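Local coordinates for cellulase IBT99 (PDB 6WBT), which hydrolyses 6-phospho-alpha-glucosides as a family 4 glycosidase that uses NAD and a manganese ion, at the interface of chains A and B. Numbering follows the deposited sequence. Chains: chain A/B, cellulase IBT99.

The interface of chains A and B. Residues chain A 337, 367-368, 371; chain B 193, 195, 209, 212, 339.
A polar, charge-paired patch of a two-fold symmetric interface joins two copies of the enzyme, with A:Arg368 and A:Glu371 meeting B:Arg209 and B:Arg339; the contact recurs with the chains exchanged and may help hold the deposited tetramer together. A:Glu371, on strand 369-372, is gripped side-on by B:Arg339, which gives one nitrogen to each carboxylate oxygen. The NE of B:Arg339 reaches the syn lone pair of A:Glu371 OE1 at 3.2 Å, and its NH1 lies 2.8 Å from A:Glu371 OE2, the latter bond bent and well out of the guanidinium plane. With CG anti to the backbone N (chi1 -169°), the extended chain of B:Arg339 carries NE and NH1 from strand 338-345 to the A:Glu371 carboxylate. Beside this pair two arginines lie face over face: the guanidinium groups of A:Arg368 and B:Arg209 arrive from opposite directions with planes 29° apart, CZ to CZ 3.4 Å. B:Arg209 NH1 sits over the centre of the A:Arg368 group, and no hydrogen bond links the two. Such face-to-face pairing of like charges is probably made tolerable by the acids around it. A:Glu371 OE2 forms a salt bridge with NH2 of A:Arg368, while B:Asp195 takes B:Arg209 end-on, its OD1 3.0 Å from NH1 of that arginine, a grip that should limit rotation of the guanidinium. B:Glu193 adds its carboxylate between the arginines, pairing with A:Arg337, which approaches with its plane turned 76° from the carboxylate; the modelled spacing there is too short to be trusted. Were B:Arg209 an alanine, B:Asp195 would probably lose its two-pronged partner and A:Arg368 the group lying over its guanidinium, which would be less restrained. The second prong runs from B:Arg209 NH2 to B:Asp195 OD2 at 3.3 Å, lying in the guanidinium plane but meeting the carboxylate from above.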
ATOM      1  N   ARG A 337      -0.468  29.744 -10.360  1.00 61.18           N
ATOM      2  CA  ARG A 337      -1.232  28.605  -9.847  1.00 58.92           C
ATOM      3  C   ARG A 337      -2.255  28.115 -10.871  1.00 57.64           C
ATOM      4  O   ARG A 337      -3.396  27.799 -10.533  1.00 58.54           O
ATOM      5  CB  ARG A 337      -1.912  28.946  -8.517  1.00 60.43           C
ATOM      6  CG  ARG A 337      -0.987  29.600  -7.504  1.00 62.93           C
ATOM      7  CD  ARG A 337       0.250  28.754  -7.267  1.00 63.47           C
ATOM      8  NE  ARG A 337       0.261  28.154  -5.937  1.00 64.77           N
ATOM      9  CZ  ARG A 337       0.898  28.672  -4.892  1.00 65.38           C
ATOM     10  NH1 ARG A 337       1.580  29.802  -5.022  1.00 64.93           N
ATOM     11  NH2 ARG A 337       0.857  28.058  -3.719  1.00 66.05           N
ATOM     12  N   ASP A 367       5.702  28.418  -9.169  1.00 60.23           N
ATOM     13  CA  ASP A 367       7.082  28.735  -9.523  1.00 63.57           C
ATOM     14  C   ASP A 367       8.078  27.739  -8.947  1.00 61.84           C
ATOM     15  O   ASP A 367       9.276  27.852  -9.234  1.00 62.12           O
ATOM     16  CB  ASP A 367       7.440  30.150  -9.062  1.00 68.06           C
ATOM     17  CG  ASP A 367       7.501  30.275  -7.555  1.00 72.91           C
ATOM     18  OD1 ASP A 367       6.509  29.919  -6.884  1.00 74.60           O
ATOM     19  OD2 ASP A 367       8.546  30.723  -7.039  1.00 74.79           O
ATOM     20  N   ARG A 368       7.618  26.778  -8.146  1.00 59.63           N
ATOM     21  CA  ARG A 368       8.467  25.744  -7.577  1.00 59.66           C
ATOM     22  C   ARG A 368       8.271  24.386  -8.234  1.00 58.65           C
ATOM     23  O   ARG A 368       9.015  23.450  -7.921  1.00 60.19           O
ATOM     24  CB  ARG A 368       8.201  25.616  -6.070  1.00 60.39           C
ATOM     25  CG  ARG A 368       8.057  26.945  -5.347  1.00 61.24           C
ATOM     26  CD  ARG A 368       7.504  26.746  -3.946  1.00 61.77           C
ATOM     27  NE  ARG A 368       6.212  26.065  -3.965  1.00 61.97           N
ATOM     28  CZ  ARG A 368       5.041  26.687  -4.071  1.00 63.62           C
ATOM     29  NH1 ARG A 368       4.995  28.009  -4.165  1.00 65.41           N
ATOM     30  NH2 ARG A 368       3.915  25.987  -4.080  1.00 63.09           N
ATOM     31  N   GLU A 371       2.021  21.101  -8.177  1.00 53.41           N
ATOM     32  CA  GLU A 371       1.395  20.520  -6.993  1.00 54.10           C
ATOM     33  C   GLU A 371       0.191  19.696  -7.426  1.00 52.89           C
ATOM     34  O   GLU A 371      -0.903  20.249  -7.623  1.00 53.55           O
ATOM     35  CB  GLU A 371       0.976  21.614  -6.007  1.00 57.14           C
ATOM     36  CG  GLU A 371       2.139  22.242  -5.258  1.00 60.08           C
ATOM     37  CD  GLU A 371       1.687  23.182  -4.160  1.00 62.18           C
ATOM     38  OE1 GLU A 371       0.547  23.685  -4.237  1.00 62.08           O
ATOM     39  OE2 GLU A 371       2.470  23.413  -3.215  1.00 62.85           O
TER
ATOM     40  N   GLU B 193       3.098  31.747   3.136  1.00 64.13           N
ATOM     41  CA  GLU B 193       2.568  30.483   2.649  1.00 62.87           C
ATOM     42  C   GLU B 193       3.559  29.391   3.014  1.00 61.27           C
ATOM     43  O   GLU B 193       4.767  29.552   2.822  1.00 62.01           O
ATOM     44  CB  GLU B 193       2.322  30.503   1.136  1.00 63.04           C
ATOM     45  CG  GLU B 193       1.903  29.159   0.568  1.00 62.44           C
ATOM     46  CD  GLU B 193       1.429  29.247  -0.869  1.00 64.38           C
ATOM     47  OE1 GLU B 193       0.520  30.054  -1.152  1.00 65.53           O
ATOM     48  OE2 GLU B 193       1.962  28.499  -1.717  1.00 64.75           O
ATOM     49  N   ASP B 195       4.251  24.934   3.476  1.00 52.44           N
ATOM     50  CA  ASP B 195       3.906  23.535   3.277  1.00 50.37           C
ATOM     51  C   ASP B 195       3.784  22.852   4.633  1.00 50.46           C
ATOM     52  O   ASP B 195       4.580  23.107   5.542  1.00 50.02           O
ATOM     53  CB  ASP B 195       4.963  22.835   2.422  1.00 49.02           C
ATOM     54  CG  ASP B 195       5.101  23.451   1.045  1.00 49.42           C
ATOM     55  OD1 ASP B 195       4.077  23.894   0.488  1.00 49.98           O
ATOM     56  OD2 ASP B 195       6.234  23.495   0.521  1.00 49.45           O
ATOM     57  N   ARG B 209       7.675  30.292   3.022  1.00 58.18           N
ATOM     58  CA  ARG B 209       8.137  31.297   2.073  1.00 61.68           C
ATOM     59  C   ARG B 209       7.292  32.555   2.201  1.00 62.98           C
ATOM     60  O   ARG B 209       6.061  32.480   2.238  1.00 60.96           O
ATOM     61  CB  ARG B 209       8.082  30.760   0.637  1.00 62.60           C
ATOM     62  CG  ARG B 209       6.785  30.050   0.296  1.00 61.95           C
ATOM     63  CD  ARG B 209       6.889  29.294  -1.015  1.00 62.32           C
ATOM     64  NE  ARG B 209       5.738  28.421  -1.225  1.00 62.45           N
ATOM     65  CZ  ARG B 209       5.638  27.190  -0.737  1.00 61.11           C
ATOM     66  NH1 ARG B 209       4.554  26.464  -0.976  1.00 61.94           N
ATOM     67  NH2 ARG B 209       6.621  26.682  -0.007  1.00 59.51           N
ATOM     68  N   GLY B 212       6.949  33.887  -2.106  1.00 73.02           N
ATOM     69  CA  GLY B 212       7.666  33.006  -3.003  1.00 73.43           C
ATOM     70  C   GLY B 212       9.096  32.691  -2.622  1.00 72.10           C
ATOM     71  O   GLY B 212       9.634  31.678  -3.085  1.00 71.82           O
ATOM     72  N   ARG B 339      -5.710  28.528  -1.303  1.00 49.14           N
ATOM     73  CA  ARG B 339      -4.860  27.476  -0.755  1.00 47.60           C
ATOM     74  C   ARG B 339      -4.829  27.612   0.764  1.00 46.96           C
ATOM     75  O   ARG B 339      -4.199  28.530   1.300  1.00 47.07           O
ATOM     76  CB  ARG B 339      -3.454  27.565  -1.343  1.00 47.53           C
ATOM     77  CG  ARG B 339      -2.566  26.367  -1.047  1.00 46.64           C
ATOM     78  CD  ARG B 339      -1.163  26.586  -1.590  1.00 47.07           C
ATOM     79  NE  ARG B 339      -0.390  25.348  -1.648  1.00 49.71           N
ATOM     80  CZ  ARG B 339       0.420  24.924  -0.683  1.00 52.32           C
ATOM     81  NH1 ARG B 339       1.083  23.784  -0.827  1.00 53.69           N
ATOM     82  NH2 ARG B 339       0.569  25.635   0.425  1.00 52.77           N
TER